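Local coordinates for Mgp-operon protein 3 (Mycoplasma pneumoniae, PDB 6RJ1) that probably mediates attachment of this human pathogen to host cells, as an extracellular, membrane-anchored adhesin protein that is immunodominant, at residues Y737-N742 and L804-V809. Residues are numbered along the deposited sequence; the frame is centred on the assembly and turned at random.
Sequences YYYSAN and LVRGGV
Y739 points its ring at the tight turn that links strands 799-805 and 808-815. The phenol end lies by the backbone of G807, with CZ 3.7 Å from G807 CA. OH sits 3.2 Å from G807 N, but the angle is too poor for a hydrogen bond. A water joins the two instead. It lies in the plane of the Y739 ring, at its edge, 2.6 Å from OH. It also accepts the N-H of G807, with G807 N 3.1 Å from the water. OH of Y739 has a further hydrogen bond to S844.

R806 passes obliquely by the same ring. Its NH2 is 4.1 Å from Y739 CD2, and the guanidinium and ring planes are 58° apart. The R806 chain is bent at chi3 (74°). Beyond the bend the head group is held elsewhere: NE makes a salt bridge with D769, while NH1 and NH2 bond to the carbonyl oxygens of L776 and N773.

Y738 is more marginal. Its CG lies between the backbone N and the carbonyl carbon (chi1 54°), and its OH reaches to 4.0 Å from G807 O, a contact and not a bond. This ring also touches P838.

V805 to G808 form a type II turn, making the two strands a beta hairpin. V805 N donates to G808 O at 3.0 Å; the return bond is weak. G807, with its positive phi, leaves the turn without a side chain where the two tyrosine hydroxyls approach. The contact thus joins the 3-10 segment 737-739 to the hairpin tip. Its polar link runs through one water, while the buried arginine is paired with D769, which probably balances its charge.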
loop_
_atom_site.group_PDB
_atom_site.type_symbol
_atom_site.label_atom_id
_atom_site.label_comp_id
_atom_site.label_asym_id
_atom_site.label_seq_id
_atom_site.Cartn_x
_atom_site.Cartn_y
_atom_site.Cartn_z
ATOM N N TYR A 737 -6.527 17.338 -4.326
ATOM C CA TYR A 737 -6.714 17.826 -5.694
ATOM C C TYR A 737 -5.776 18.992 -5.967
ATOM O O TYR A 737 -5.318 19.156 -7.095
ATOM C CB TYR A 737 -8.176 18.244 -5.941
ATOM C CG TYR A 737 -8.731 19.216 -4.922
ATOM C CD1 TYR A 737 -8.583 20.595 -5.088
ATOM C CD2 TYR A 737 -9.415 18.765 -3.797
ATOM C CE1 TYR A 737 -9.068 21.494 -4.142
ATOM C CE2 TYR A 737 -9.915 19.658 -2.849
ATOM C CZ TYR A 737 -9.741 21.022 -3.028
ATOM O OH TYR A 737 -10.230 21.909 -2.099
ATOM N N TYR A 738 -5.467 19.776 -4.915
ATOM C CA TYR A 738 -4.605 20.957 -4.981
ATOM C C TYR A 738 -3.115 20.595 -5.135
ATOM O O TYR A 738 -2.281 21.496 -5.231
ATOM C CB TYR A 738 -4.865 21.924 -3.803
ATOM C CG TYR A 738 -4.767 21.306 -2.424
ATOM C CD1 TYR A 738 -3.539 21.185 -1.777
ATOM C CD2 TYR A 738 -5.907 20.894 -1.740
ATOM C CE1 TYR A 738 -3.444 20.637 -0.501
ATOM C CE2 TYR A 738 -5.823 20.347 -0.459
ATOM C CZ TYR A 738 -4.591 20.236 0.162
ATOM O OH TYR A 738 -4.496 19.674 1.413
ATOM N N TYR A 739 -2.793 19.290 -5.211
ATOM C CA TYR A 739 -1.441 18.797 -5.469
ATOM C C TYR A 739 -1.215 18.813 -6.979
ATOM O O TYR A 739 -0.090 18.643 -7.447
ATOM C CB TYR A 739 -1.255 17.376 -4.895
ATOM C CG TYR A 739 -0.690 17.339 -3.491
ATOM C CD1 TYR A 739 -0.855 18.416 -2.622
ATOM C CD2 TYR A 739 -0.005 16.224 -3.025
ATOM C CE1 TYR A 739 -0.336 18.390 -1.333
ATOM C CE2 TYR A 739 0.523 16.190 -1.734
ATOM C CZ TYR A 739 0.352 17.276 -0.891
ATOM O OH TYR A 739 0.866 17.268 0.379
ATOM N N SER A 740 -2.306 19.020 -7.735
ATOM C CA SER A 740 -2.331 19.120 -9.188
ATOM C C SER A 740 -2.528 20.577 -9.576
ATOM O O SER A 740 -3.379 21.264 -9.001
ATOM C CB SER A 740 -3.453 18.267 -9.772
ATOM O OG SER A 740 -3.172 16.886 -9.641
ATOM N N ALA A 741 -1.735 21.048 -10.547
ATOM C CA ALA A 741 -1.787 22.427 -11.032
ATOM C C ALA A 741 -3.084 22.736 -11.765
ATOM O O ALA A 741 -3.669 23.787 -11.528
ATOM C CB ALA A 741 -0.592 22.714 -11.930
ATOM N N ASN A 742 -3.542 21.817 -12.629
ATOM C CA ASN A 742 -4.739 21.997 -13.451
ATOM C C ASN A 742 -5.893 21.071 -13.039
ATOM O O ASN A 742 -6.514 20.440 -13.905
ATOM C CB ASN A 742 -4.378 21.814 -14.949
ATOM C CG ASN A 742 -3.862 20.423 -15.318
ATOM O OD1 ASN A 742 -3.417 19.633 -14.464
ATOM N ND2 ASN A 742 -3.919 20.095 -16.602
ATOM N N LEU A 804 1.040 9.115 8.314
ATOM C CA LEU A 804 1.158 10.210 7.367
ATOM C C LEU A 804 0.790 9.719 5.981
ATOM O O LEU A 804 1.192 8.618 5.572
ATOM C CB LEU A 804 2.597 10.758 7.403
ATOM C CG LEU A 804 2.857 12.069 8.180
ATOM C CD1 LEU A 804 2.148 12.115 9.534
ATOM C CD2 LEU A 804 4.330 12.280 8.385
ATOM N N VAL A 805 -0.034 10.508 5.290
ATOM C CA VAL A 805 -0.483 10.278 3.910
ATOM C C VAL A 805 -0.190 11.537 3.090
ATOM O O VAL A 805 0.194 12.564 3.661
ATOM C CB VAL A 805 -1.966 9.823 3.785
ATOM C CG1 VAL A 805 -2.168 8.424 4.360
ATOM C CG2 VAL A 805 -2.931 10.831 4.407
ATOM N N ARG A 806 -0.376 11.476 1.764
ATOM C CA ARG A 806 -0.155 12.640 0.917
ATOM C C ARG A 806 -1.185 13.711 1.243
ATOM O O ARG A 806 -2.396 13.461 1.150
ATOM C CB ARG A 806 -0.203 12.271 -0.565
ATOM C CG ARG A 806 0.838 11.248 -0.973
ATOM C CD ARG A 806 0.896 11.101 -2.475
ATOM N NE ARG A 806 1.547 12.244 -3.116
ATOM C CZ ARG A 806 1.685 12.390 -4.425
ATOM N NH1 ARG A 806 1.190 11.485 -5.256
ATOM N NH2 ARG A 806 2.311 13.448 -4.916
ATOM N N GLY A 807 -0.691 14.860 1.702
ATOM C CA GLY A 807 -1.516 16.011 2.041
ATOM C C GLY A 807 -1.931 16.196 3.482
ATOM O O GLY A 807 -2.397 17.282 3.835
ATOM N N GLY A 808 -1.790 15.169 4.307
ATOM C CA GLY A 808 -2.179 15.278 5.705
ATOM C C GLY A 808 -1.907 14.086 6.599
ATOM O O GLY A 808 -1.300 13.099 6.184
ATOM N N VAL A 809 -2.357 14.202 7.857
ATOM C CA VAL A 809 -2.220 13.173 8.878
ATOM C C VAL A 809 -3.558 12.466 9.114
ATOM O O VAL A 809 -4.611 13.112 9.149
ATOM C CB VAL A 809 -1.580 13.732 10.187
ATOM C CG1 VAL A 809 -2.453 14.797 10.853
ATOM C CG2 VAL A 809 -1.226 12.618 11.175
HETATM O O HOH W 1 2.303 15.221 1.223
#